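Local structure of EmGH1 (Erythrobacter marinus, 5Z87) at residues G276-H281 / Y309-W314; A291-L296 / L338-D343; G424-L429 / N593-L598; D526-C531 / K573-V578. The protein probably hydrolyses beta-glucosidic bonds, as a glycoside hydrolase of family 3, releasing glucose from small beta-glucosides such as cellobiose. All coordinates share one frame; numbering follows the deposited sequence.

Contact 1: G276-H281 / Y309-W314; sequences GLMASH and YVVSDW
Tyr309 lays the face of its ring over Gly276, whose CA stands 3.5 Å from the centre of that ring and 15° off its normal, a CH-pi contact that a side chain at Gly276 would block. The ring gets there because CG lies between the backbone N and the carbonyl carbon (chi1 64°), and its OH is hydrogen-bonded to Ser231. An alanine in place of Tyr309 would probably open a gap over Gly276 CA and leave Ser231 OG without this hydrogen-bond partner. The two strands pair in parallel, and Val311 N gives a bond of 2.8 Å to Leu277 O. On one face of the sheet Leu277 CD2 and Val310 CG2 lie side by side at 3.9 Å; on the other Met278 crosses Val311 and passes its SD 3.7 Å from Asp313 CG. Beyond the strands, Asp313 OD2 sits over one face of the His281 ring, 3.2 Å from CE1, with carboxylate and ring planes 20° apart. His281 ND1 turns instead to Asp316. Apolar pairing in the barrel core thus gives way, past the strand ends, to polar groups: His281, Asp313 and Trp314 help line the pocket where a dithiothreitol molecule is bound.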
loop_
_atom_site.group_PDB
_atom_site.type_symbol
_atom_site.label_atom_id
_atom_site.label_comp_id
_atom_site.label_asym_id
_atom_site.label_seq_id
_atom_site.Cartn_x
_atom_site.Cartn_y
_atom_site.Cartn_z
ATOM N N GLY A 276 -25.637 16.239 -6.775
ATOM C CA GLY A 276 -25.430 15.408 -5.613
ATOM C C GLY A 276 -24.003 14.883 -5.519
ATOM O O GLY A 276 -23.204 14.974 -6.464
ATOM N N LEU A 277 -23.698 14.319 -4.353
ATOM C CA LEU A 277 -22.399 13.728 -4.054
ATOM C C LEU A 277 -22.613 12.709 -2.952
ATOM O O LEU A 277 -23.374 12.975 -2.013
ATOM C CB LEU A 277 -21.386 14.792 -3.615
ATOM C CG LEU A 277 -20.035 14.300 -3.072
ATOM C CD1 LEU A 277 -18.942 15.230 -3.559
ATOM C CD2 LEU A 277 -20.031 14.245 -1.551
ATOM N N MET A 278 -21.952 11.552 -3.063
ATOM C CA MET A 278 -22.024 10.511 -2.035
ATOM C C MET A 278 -20.659 10.300 -1.379
ATOM O O MET A 278 -19.628 10.317 -2.054
ATOM C CB MET A 278 -22.527 9.186 -2.620
ATOM C CG MET A 278 -22.593 8.035 -1.621
ATOM S SD MET A 278 -23.076 6.481 -2.420
ATOM C CE MET A 278 -24.813 6.749 -2.723
ATOM N N ALA A 279 -20.656 10.101 -0.061
ATOM C CA ALA A 279 -19.435 9.936 0.713
ATOM C C ALA A 279 -18.999 8.471 0.721
ATOM O O ALA A 279 -19.731 7.576 0.295
ATOM C CB ALA A 279 -19.628 10.443 2.146
ATOM N N SER A 280 -17.805 8.230 1.256
ATOM C CA SER A 280 -17.133 6.938 1.178
ATOM C C SER A 280 -17.309 6.098 2.445
ATOM O O SER A 280 -17.372 6.621 3.561
ATOM C CB SER A 280 -15.639 7.161 0.902
ATOM O OG SER A 280 -14.881 5.987 1.140
ATOM N N HIS A 281 -17.351 4.771 2.254
ATOM C CA HIS A 281 -17.346 3.820 3.370
ATOM C C HIS A 281 -16.202 4.078 4.339
ATOM O O HIS A 281 -16.329 3.848 5.549
ATOM C CB HIS A 281 -17.169 2.377 2.862
ATOM C CG HIS A 281 -18.367 1.782 2.189
ATOM N ND1 HIS A 281 -19.657 2.208 2.424
ATOM C CD2 HIS A 281 -18.467 0.749 1.313
ATOM C CE1 HIS A 281 -20.496 1.482 1.707
ATOM N NE2 HIS A 281 -19.800 0.590 1.020
ATOM N N TYR A 309 -26.621 18.412 -2.621
ATOM C CA TYR A 309 -26.799 17.539 -1.474
ATOM C C TYR A 309 -25.657 16.531 -1.371
ATOM O O TYR A 309 -25.079 16.098 -2.373
ATOM C CB TYR A 309 -28.144 16.792 -1.547
ATOM C CG TYR A 309 -28.261 15.847 -2.719
ATOM C CD1 TYR A 309 -27.823 14.523 -2.623
ATOM C CD2 TYR A 309 -28.807 16.272 -3.923
ATOM C CE1 TYR A 309 -27.927 13.654 -3.693
ATOM C CE2 TYR A 309 -28.910 15.410 -5.008
ATOM C CZ TYR A 309 -28.466 14.100 -4.885
ATOM O OH TYR A 309 -28.549 13.235 -5.954
ATOM N N VAL A 310 -25.343 16.167 -0.134
ATOM C CA VAL A 310 -24.466 15.055 0.172
ATOM C C VAL A 310 -25.346 13.919 0.667
ATOM O O VAL A 310 -26.064 14.066 1.668
ATOM C CB VAL A 310 -23.406 15.434 1.215
ATOM C CG1 VAL A 310 -22.683 14.183 1.696
ATOM C CG2 VAL A 310 -22.429 16.431 0.636
ATOM N N VAL A 311 -25.308 12.800 -0.029
ATOM C CA VAL A 311 -26.033 11.605 0.393
ATOM C C VAL A 311 -25.030 10.616 0.968
ATOM O O VAL A 311 -23.884 10.522 0.506
ATOM C CB VAL A 311 -26.845 10.987 -0.766
ATOM C CG1 VAL A 311 -25.949 10.705 -1.981
ATOM C CG2 VAL A 311 -27.570 9.742 -0.310
ATOM N N SER A 312 -25.434 9.927 2.027
ATOM C CA SER A 312 -24.590 8.887 2.573
ATOM C C SER A 312 -24.587 7.675 1.651
ATOM O O SER A 312 -25.526 7.442 0.882
ATOM C CB SER A 312 -25.086 8.469 3.956
ATOM O OG SER A 312 -26.137 7.524 3.830
ATOM N N ASP A 313 -23.517 6.891 1.740
ATOM C CA ASP A 313 -23.588 5.531 1.234
ATOM C C ASP A 313 -24.404 4.661 2.202
ATOM O O ASP A 313 -24.694 5.053 3.341
ATOM C CB ASP A 313 -22.182 4.976 1.013
ATOM C CG ASP A 313 -22.145 3.860 -0.027
ATOM O OD1 ASP A 313 -23.197 3.218 -0.245
ATOM O OD2 ASP A 313 -21.072 3.646 -0.630
ATOM N N TRP A 314 -24.769 3.460 1.738
ATOM C CA TRP A 314 -25.792 2.673 2.416
ATOM C C TRP A 314 -25.440 2.422 3.877
ATOM O O TRP A 314 -24.446 1.759 4.187
ATOM C CB TRP A 314 -26.037 1.343 1.702
ATOM C CG TRP A 314 -27.106 0.578 2.428
ATOM C CD1 TRP A 314 -26.920 -0.388 3.379
ATOM C CD2 TRP A 314 -28.526 0.764 2.322
ATOM N NE1 TRP A 314 -28.130 -0.828 3.849
ATOM C CE2 TRP A 314 -29.132 -0.146 3.215
ATOM C CE3 TRP A 314 -29.341 1.592 1.543
ATOM C CZ2 TRP A 314 -30.515 -0.241 3.363
ATOM C CZ3 TRP A 314 -30.713 1.493 1.687
ATOM C CH2 TRP A 314 -31.288 0.584 2.594
#

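Contact 2: A291-L296 / L338-D343; sequences ADTHLL and LRAGVD
A single water bridges the two segments, donating one hydrogen bond to Leu296 O at 2.6 Å and another to Gly341 O at 2.7 Å, and so spans two carbonyls that could not bond to each other. The site belongs to the outer layer of the TIM-barrel-like domain of family 3, where the start of helix 293-303 meets the end of helix 330-340. Ala340 fills the middle of the seam: its CB abuts the backbone of Ala291, 3.8 Å from Ala291 C, while its CA lies 3.7 Å from Thr293 OG1 at the more open margin. Leu296 sets its CB 3.5 Å from Ala340 O, and the same side chain also packs on Phe235 of strand 229-235. Gly341, just past the helix end, has a positive phi of 133°; a CB there would be jammed against the carbonyl of Ala340 and would press on Leu296 O. Asp292 is the N-cap of helix 293-303, its OD1 accepting from Leu295 N at 3.0 Å from well above the carboxylate plane, and its side chain lies about 3 Å from a bound magnesium ion. Past the glycine, Val342 resumes the apolar contact, its CG2 meeting Leu296 CD1 obliquely at 3.7 Å.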
loop_
_atom_site.group_PDB
_atom_site.type_symbol
_atom_site.label_atom_id
_atom_site.label_comp_id
_atom_site.label_asym_id
_atom_site.label_seq_id
_atom_site.Cartn_x
_atom_site.Cartn_y
_atom_site.Cartn_z
ATOM N N ALA A 291 -17.856 11.375 8.460
ATOM C CA ALA A 291 -17.677 12.330 9.554
ATOM C C ALA A 291 -16.510 13.279 9.303
ATOM O O ALA A 291 -15.991 13.874 10.249
ATOM C CB ALA A 291 -17.466 11.608 10.889
ATOM N N ASP A 292 -16.097 13.448 8.048
ATOM C CA ASP A 292 -14.899 14.210 7.707
ATOM C C ASP A 292 -15.302 15.649 7.387
ATOM O O ASP A 292 -15.568 16.005 6.234
ATOM C CB ASP A 292 -14.167 13.540 6.547
ATOM C CG ASP A 292 -12.759 14.074 6.346
ATOM O OD1 ASP A 292 -12.512 15.268 6.644
ATOM O OD2 ASP A 292 -11.889 13.299 5.876
ATOM N N THR A 293 -15.317 16.495 8.425
ATOM C CA THR A 293 -15.734 17.888 8.259
ATOM C C THR A 293 -14.828 18.624 7.290
ATOM O O THR A 293 -15.297 19.437 6.491
ATOM C CB THR A 293 -15.741 18.620 9.608
ATOM O OG1 THR A 293 -16.622 17.964 10.529
ATOM C CG2 THR A 293 -16.199 20.064 9.425
ATOM N N HIS A 294 -13.520 18.380 7.367
ATOM C CA HIS A 294 -12.606 18.989 6.405
ATOM C C HIS A 294 -13.017 18.681 4.966
ATOM O O HIS A 294 -13.034 19.567 4.104
ATOM C CB HIS A 294 -11.181 18.498 6.665
ATOM C CG HIS A 294 -10.228 18.788 5.544
ATOM N ND1 HIS A 294 -9.779 20.060 5.261
ATOM C CD2 HIS A 294 -9.649 17.970 4.633
ATOM C CE1 HIS A 294 -8.959 20.013 4.224
ATOM N NE2 HIS A 294 -8.862 18.755 3.826
ATOM N N LEU A 295 -13.350 17.419 4.689
ATOM C CA LEU A 295 -13.719 17.026 3.331
ATOM C C LEU A 295 -15.121 17.518 2.970
ATOM O O LEU A 295 -15.312 18.182 1.944
ATOM C CB LEU A 295 -13.633 15.501 3.208
ATOM C CG LEU A 295 -13.038 14.845 1.963
ATOM C CD1 LEU A 295 -11.911 15.681 1.383
ATOM C CD2 LEU A 295 -12.548 13.423 2.299
ATOM N N LEU A 296 -16.119 17.189 3.803
ATOM C CA LEU A 296 -17.524 17.458 3.502
ATOM C C LEU A 296 -17.914 18.927 3.669
ATOM O O LEU A 296 -18.942 19.346 3.132
ATOM C CB LEU A 296 -18.423 16.589 4.391
ATOM C CG LEU A 296 -18.338 15.077 4.134
ATOM C CD1 LEU A 296 -19.242 14.273 5.059
ATOM C CD2 LEU A 296 -18.671 14.773 2.682
ATOM N N LEU A 338 -24.447 14.727 10.361
ATOM C CA LEU A 338 -25.172 15.932 9.964
ATOM C C LEU A 338 -24.296 17.177 10.091
ATOM O O LEU A 338 -24.237 18.003 9.169
ATOM C CB LEU A 338 -26.446 16.067 10.801
ATOM C CG LEU A 338 -27.454 17.068 10.260
ATOM C CD1 LEU A 338 -28.089 16.510 9.007
ATOM C CD2 LEU A 338 -28.505 17.374 11.336
ATOM N N ARG A 339 -23.588 17.322 11.219
ATOM C CA ARG A 339 -22.729 18.497 11.376
ATOM C C ARG A 339 -21.544 18.449 10.431
ATOM O O ARG A 339 -21.070 19.502 9.978
ATOM C CB ARG A 339 -22.227 18.630 12.809
ATOM C CG ARG A 339 -23.244 18.295 13.864
ATOM C CD ARG A 339 -23.674 19.481 14.661
ATOM N NE ARG A 339 -22.543 20.213 15.198
ATOM C CZ ARG A 339 -21.916 19.888 16.318
ATOM N NH1 ARG A 339 -20.889 20.622 16.738
ATOM N NH2 ARG A 339 -22.321 18.834 17.014
ATOM N N ALA A 340 -21.043 17.248 10.125
ATOM C CA ALA A 340 -19.956 17.158 9.160
ATOM C C ALA A 340 -20.415 17.666 7.809
ATOM O O ALA A 340 -19.671 18.366 7.117
ATOM C CB ALA A 340 -19.442 15.721 9.050
ATOM N N GLY A 341 -21.652 17.341 7.426
ATOM C CA GLY A 341 -22.164 17.804 6.157
ATOM C C GLY A 341 -22.852 16.765 5.293
ATOM O O GLY A 341 -23.023 16.990 4.092
ATOM N N VAL A 342 -23.241 15.630 5.873
ATOM C CA VAL A 342 -24.128 14.688 5.195
ATOM C C VAL A 342 -25.566 15.188 5.335
ATOM O O VAL A 342 -26.073 15.339 6.452
ATOM C CB VAL A 342 -23.993 13.274 5.774
ATOM C CG1 VAL A 342 -24.945 12.337 5.050
ATOM C CG2 VAL A 342 -22.540 12.778 5.707
ATOM N N ASP A 343 -26.236 15.408 4.203
ATOM C CA ASP A 343 -27.564 16.010 4.184
ATOM C C ASP A 343 -28.687 14.983 4.213
ATOM O O ASP A 343 -29.707 15.218 4.864
ATOM C CB ASP A 343 -27.729 16.900 2.944
ATOM C CG ASP A 343 -26.703 18.000 2.883
ATOM O OD1 ASP A 343 -26.500 18.666 3.927
ATOM O OD2 ASP A 343 -26.098 18.200 1.802
HETATM O O HOH W 1 -21.536 19.045 3.310
#

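Contact 3: G424-L429 / N593-L598; sequences GNVLPL and NCPAIL
Val426 and Leu427 reach from their loop onto Pro595, Ala596 and Leu598, and every contact between the two segments is apolar; no hydrogen bond joins them. The backbones stay well apart, with the CA atoms of Val426 and Ala596 separated by 6.5 Å, so the contact is made by side chains alone. Two kinds of packing can be told apart. The first is branch against ring: Val426 CG2, anti to its own carbonyl carbon, meets Pro595 CG at 4.1 Å, the valine crossing the proline at a slant. The second is packing on the Ala596 methyl: Ala596 CB rests beside the CG-CD1 bond of Leu427, 3.9 Å from CG and 3.9 Å from CD1, and Val426 CB faces the same Ala596 CB at 4.2 Å. Leu427 is extended at chi2 (177°), and CD1 continues as far as Leu598 CG, a looser touch at 4.4 Å. Val426 and Leu427 also lean on Val576 of strand 574-580, so they cover more than one strand. Polar bonds fix the frame instead of the interface: Leu427 N is held by Asn422 OD1, Cys594 O by Gln421 NE2, and Ile597 pairs through its backbone with strand 418-422. The peptide bond before Pro428 is cis. Here a loop leaving the antiparallel edge strand 418-422 folds back over one face of the mixed sheet, in the alpha/beta C-terminal domain of a family 3 glycoside hydrolase.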
loop_
_atom_site.group_PDB
_atom_site.type_symbol
_atom_site.label_atom_id
_atom_site.label_comp_id
_atom_site.label_asym_id
_atom_site.label_seq_id
_atom_site.Cartn_x
_atom_site.Cartn_y
_atom_site.Cartn_z
ATOM N N GLY A 424 2.920 -11.581 -34.878
ATOM C CA GLY A 424 2.837 -12.177 -36.197
ATOM C C GLY A 424 1.584 -11.847 -36.977
ATOM O O GLY A 424 1.330 -12.481 -38.004
ATOM N N ASN A 425 0.780 -10.890 -36.511
ATOM C CA ASN A 425 -0.372 -10.397 -37.263
ATOM C C ASN A 425 -1.395 -11.506 -37.520
ATOM O O ASN A 425 -1.957 -11.632 -38.611
ATOM C CB ASN A 425 0.076 -9.735 -38.564
ATOM C CG ASN A 425 0.732 -8.383 -38.326
ATOM O OD1 ASN A 425 0.053 -7.378 -38.089
ATOM N ND2 ASN A 425 2.058 -8.352 -38.381
ATOM N N VAL A 426 -1.644 -12.312 -36.489
ATOM C CA VAL A 426 -2.703 -13.314 -36.552
ATOM C C VAL A 426 -4.049 -12.662 -36.833
ATOM O O VAL A 426 -4.888 -13.226 -37.544
ATOM C CB VAL A 426 -2.727 -14.125 -35.250
ATOM C CG1 VAL A 426 -3.896 -15.070 -35.246
ATOM C CG2 VAL A 426 -1.418 -14.874 -35.104
ATOM N N LEU A 427 -4.282 -11.415 -36.279
ATOM C CA LEU A 427 -5.519 -10.689 -36.532
ATOM C C LEU A 427 -5.300 -9.572 -37.544
ATOM O O LEU A 427 -4.212 -8.999 -37.630
ATOM C CB LEU A 427 -6.074 -10.096 -35.233
ATOM C CG LEU A 427 -6.432 -11.139 -34.181
ATOM C CD1 LEU A 427 -6.889 -10.458 -32.907
ATOM C CD2 LEU A 427 -7.507 -12.090 -34.722
ATOM N N PRO A 428 -6.312 -9.238 -38.353
ATOM C CA PRO A 428 -7.642 -9.853 -38.386
ATOM C C PRO A 428 -7.687 -11.212 -39.086
ATOM O O PRO A 428 -6.995 -11.432 -40.082
ATOM C CB PRO A 428 -8.458 -8.839 -39.175
ATOM C CG PRO A 428 -7.468 -8.229 -40.104
ATOM C CD PRO A 428 -6.203 -8.119 -39.303
ATOM N N LEU A 429 -8.504 -12.116 -38.556
ATOM C CA LEU A 429 -8.929 -13.286 -39.301
ATOM C C LEU A 429 -9.569 -12.871 -40.630
ATOM O O LEU A 429 -10.080 -11.759 -40.785
ATOM C CB LEU A 429 -9.929 -14.088 -38.478
ATOM C CG LEU A 429 -9.541 -14.389 -37.035
ATOM C CD1 LEU A 429 -10.631 -15.216 -36.372
ATOM C CD2 LEU A 429 -8.208 -15.107 -36.980
ATOM N N ASN A 593 2.191 -16.932 -24.055
ATOM C CA ASN A 593 1.998 -18.076 -24.946
ATOM C C ASN A 593 1.003 -17.867 -26.081
ATOM O O ASN A 593 1.071 -18.602 -27.074
ATOM C CB ASN A 593 1.565 -19.303 -24.138
ATOM C CG ASN A 593 2.648 -19.785 -23.201
ATOM O OD1 ASN A 593 3.677 -20.292 -23.642
ATOM N ND2 ASN A 593 2.428 -19.619 -21.898
ATOM N N CYS A 594 0.085 -16.906 -25.971
ATOM C CA CYS A 594 -0.936 -16.709 -26.988
ATOM C C CYS A 594 -0.662 -15.430 -27.761
ATOM O O CYS A 594 -0.629 -14.349 -27.164
ATOM C CB CYS A 594 -2.318 -16.659 -26.358
ATOM S SG CYS A 594 -3.612 -16.310 -27.558
ATOM N N PRO A 595 -0.501 -15.497 -29.078
ATOM C CA PRO A 595 0.038 -14.336 -29.808
ATOM C C PRO A 595 -0.918 -13.165 -29.957
ATOM O O PRO A 595 -0.450 -12.040 -30.162
ATOM C CB PRO A 595 0.403 -14.925 -31.181
ATOM C CG PRO A 595 -0.470 -16.136 -31.318
ATOM C CD PRO A 595 -0.587 -16.702 -29.918
ATOM N N ALA A 596 -2.233 -13.384 -29.927
ATOM C CA ALA A 596 -3.206 -12.322 -30.178
ATOM C C ALA A 596 -4.224 -12.306 -29.054
ATOM O O ALA A 596 -4.865 -13.325 -28.779
ATOM C CB ALA A 596 -3.911 -12.509 -31.527
ATOM N N ILE A 597 -4.361 -11.162 -28.393
ATOM C CA ILE A 597 -5.252 -11.025 -27.245
ATOM C C ILE A 597 -6.061 -9.747 -27.397
ATOM O O ILE A 597 -5.492 -8.665 -27.595
ATOM C CB ILE A 597 -4.486 -11.014 -25.908
ATOM C CG1 ILE A 597 -3.597 -12.251 -25.793
ATOM C CG2 ILE A 597 -5.462 -10.959 -24.743
ATOM C CD1 ILE A 597 -2.696 -12.230 -24.602
ATOM N N LEU A 598 -7.381 -9.880 -27.330
ATOM C CA LEU A 598 -8.296 -8.754 -27.207
ATOM C C LEU A 598 -8.686 -8.618 -25.742
ATOM O O LEU A 598 -8.921 -9.620 -25.062
ATOM C CB LEU A 598 -9.557 -8.970 -28.050
ATOM C CG LEU A 598 -9.377 -8.944 -29.562
ATOM C CD1 LEU A 598 -10.714 -9.088 -30.260
ATOM C CD2 LEU A 598 -8.713 -7.645 -29.962
#

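Contact 4: D526-C531 / K573-V578; sequences DVIVMC and KTTVAV
Met530 is folded back on Thr575 by the bend at its last torsion (chi3 -75°), which carries CE to 3.7 Å from Thr575 CG2 and 4.1 Å from Ala577 CB. In Lys573, just before its strand, the bend comes earlier, at chi2 (125°), and brings CD within 4.0 Å of Ile528 CD1; the NZ beyond goes to the carbonyls of Gln523 and Cys525. An alanine in place of Met530 would take away the SD and CE that pack on the Thr575 methyl and would probably open a gap toward Ala577 and Leu568 of helix 561-569. Ile528, Met530, Thr575 and Ala577 lie on one face of two neighbouring parallel strands, 527-533 and 574-580, joined through helix 561-569 in a beta-alpha-beta crossover that packs the helix on this same face. The backbones are zipped by alternating bonds: Ile528 N to Thr574 O at 2.8 Å, Val576 N to Ile528 O, Met530 N to Val576 O, and Val578 N to Met530 O at 2.7 Å, all close to straight. On the other face the valines pack together. Val529 and Val576 run side by side with their CG2 methyls 3.8 Å apart, whereas Val529 CG1 meets Val578 CG2 aslant at 4.0 Å.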
loop_
_atom_site.group_PDB
_atom_site.type_symbol
_atom_site.label_atom_id
_atom_site.label_comp_id
_atom_site.label_asym_id
_atom_site.label_seq_id
_atom_site.Cartn_x
_atom_site.Cartn_y
_atom_site.Cartn_z
ATOM N N ASP A 526 -10.025 -25.137 -37.659
ATOM C CA ASP A 526 -8.848 -24.399 -38.098
ATOM C C ASP A 526 -8.602 -23.120 -37.303
ATOM O O ASP A 526 -7.480 -22.607 -37.332
ATOM C CB ASP A 526 -8.945 -24.050 -39.590
ATOM C CG ASP A 526 -10.330 -23.636 -40.003
ATOM O OD1 ASP A 526 -11.276 -24.355 -39.634
ATOM O OD2 ASP A 526 -10.474 -22.603 -40.701
ATOM N N VAL A 527 -9.608 -22.600 -36.596
ATOM C CA VAL A 527 -9.476 -21.413 -35.753
ATOM C C VAL A 527 -10.064 -21.711 -34.377
ATOM O O VAL A 527 -11.161 -22.278 -34.274
ATOM C CB VAL A 527 -10.176 -20.192 -36.375
ATOM C CG1 VAL A 527 -10.130 -19.008 -35.420
ATOM C CG2 VAL A 527 -9.549 -19.842 -37.701
ATOM N N ILE A 528 -9.335 -21.334 -33.324
ATOM C CA ILE A 528 -9.787 -21.449 -31.939
ATOM C C ILE A 528 -9.847 -20.047 -31.340
ATOM O O ILE A 528 -8.859 -19.304 -31.398
ATOM C CB ILE A 528 -8.848 -22.342 -31.109
ATOM C CG1 ILE A 528 -8.694 -23.722 -31.740
ATOM C CG2 ILE A 528 -9.331 -22.456 -29.670
ATOM C CD1 ILE A 528 -7.687 -24.562 -31.008
ATOM N N VAL A 529 -10.994 -19.681 -30.773
ATOM C CA VAL A 529 -11.175 -18.378 -30.131
ATOM C C VAL A 529 -11.490 -18.635 -28.668
ATOM O O VAL A 529 -12.576 -19.134 -28.342
ATOM C CB VAL A 529 -12.282 -17.545 -30.784
ATOM C CG1 VAL A 529 -12.550 -16.319 -29.945
ATOM C CG2 VAL A 529 -11.900 -17.142 -32.196
ATOM N N MET A 530 -10.544 -18.298 -27.785
ATOM C CA MET A 530 -10.682 -18.558 -26.356
ATOM C C MET A 530 -11.250 -17.327 -25.653
ATOM O O MET A 530 -10.704 -16.221 -25.778
ATOM C CB MET A 530 -9.335 -18.947 -25.757
ATOM C CG MET A 530 -8.547 -19.896 -26.653
ATOM S SD MET A 530 -7.104 -20.594 -25.847
ATOM C CE MET A 530 -5.980 -19.186 -25.855
ATOM N N CYS A 531 -12.349 -17.525 -24.921
ATOM C CA CYS A 531 -13.049 -16.474 -24.178
ATOM C C CYS A 531 -12.810 -16.716 -22.691
ATOM O O CYS A 531 -13.424 -17.603 -22.088
ATOM C CB CYS A 531 -14.533 -16.473 -24.518
ATOM S SG CYS A 531 -14.829 -16.197 -26.277
ATOM N N LYS A 573 -3.054 -24.684 -33.979
ATOM C CA LYS A 573 -3.980 -23.999 -34.865
ATOM C C LYS A 573 -3.914 -22.487 -34.651
ATOM O O LYS A 573 -3.294 -21.990 -33.708
ATOM C CB LYS A 573 -5.404 -24.506 -34.643
ATOM C CG LYS A 573 -5.621 -25.942 -35.096
ATOM C CD LYS A 573 -6.169 -26.795 -33.964
ATOM C CE LYS A 573 -6.228 -28.269 -34.359
ATOM N NZ LYS A 573 -6.929 -28.461 -35.659
ATOM N N THR A 574 -4.555 -21.749 -35.558
ATOM C CA THR A 574 -4.751 -20.316 -35.377
ATOM C C THR A 574 -5.578 -20.068 -34.120
ATOM O O THR A 574 -6.754 -20.446 -34.062
ATOM C CB THR A 574 -5.434 -19.720 -36.605
ATOM O OG1 THR A 574 -4.731 -20.144 -37.775
ATOM C CG2 THR A 574 -5.432 -18.198 -36.556
ATOM N N THR A 575 -4.972 -19.452 -33.105
ATOM C CA THR A 575 -5.604 -19.280 -31.803
ATOM C C THR A 575 -5.496 -17.829 -31.354
ATOM O O THR A 575 -4.408 -17.249 -31.366
ATOM C CB THR A 575 -4.969 -20.202 -30.755
ATOM O OG1 THR A 575 -5.034 -21.557 -31.212
ATOM C CG2 THR A 575 -5.708 -20.102 -29.423
ATOM N N VAL A 576 -6.629 -17.245 -30.959
ATOM C CA VAL A 576 -6.676 -15.918 -30.366
ATOM C C VAL A 576 -7.476 -15.989 -29.074
ATOM O O VAL A 576 -8.328 -16.857 -28.883
ATOM C CB VAL A 576 -7.286 -14.871 -31.312
ATOM C CG1 VAL A 576 -6.551 -14.881 -32.637
ATOM C CG2 VAL A 576 -8.750 -15.158 -31.525
ATOM N N ALA A 577 -7.196 -15.050 -28.182
ATOM C CA ALA A 577 -7.894 -14.971 -26.911
ATOM C C ALA A 577 -8.625 -13.636 -26.800
ATOM O O ALA A 577 -8.113 -12.592 -27.234
ATOM C CB ALA A 577 -6.921 -15.171 -25.734
ATOM N N VAL A 578 -9.841 -13.697 -26.254
ATOM C CA VAL A 578 -10.661 -12.532 -25.917
ATOM C C VAL A 578 -10.858 -12.521 -24.400
ATOM O O VAL A 578 -11.375 -13.490 -23.828
ATOM C CB VAL A 578 -12.020 -12.562 -26.637
ATOM C CG1 VAL A 578 -12.774 -11.245 -26.419
ATOM C CG2 VAL A 578 -11.828 -12.815 -28.115
#

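From the N terminus, segment 276-281 comes first and 291-296 second; 309-314 then closes contact 1 and 338-343 closes contact 2, so the two loops cross. They also touch, for Val310 O and Asp343 N are 2.9 Å apart, a probable hydrogen bond that ties a barrel strand to the turn after a helix. Much later, 424-429 opens contact 3, and contact 4 opens and closes (526-531 with 573-578) before 593-598 completes contact 3, one loop lying within the other. Ala577 links them through Leu598 N and Ala596 O, probably by hydrogen bonds within one sheet. The two pairs belong to different domains, with the centres of contacts 1 and 3 about 44 Å apart.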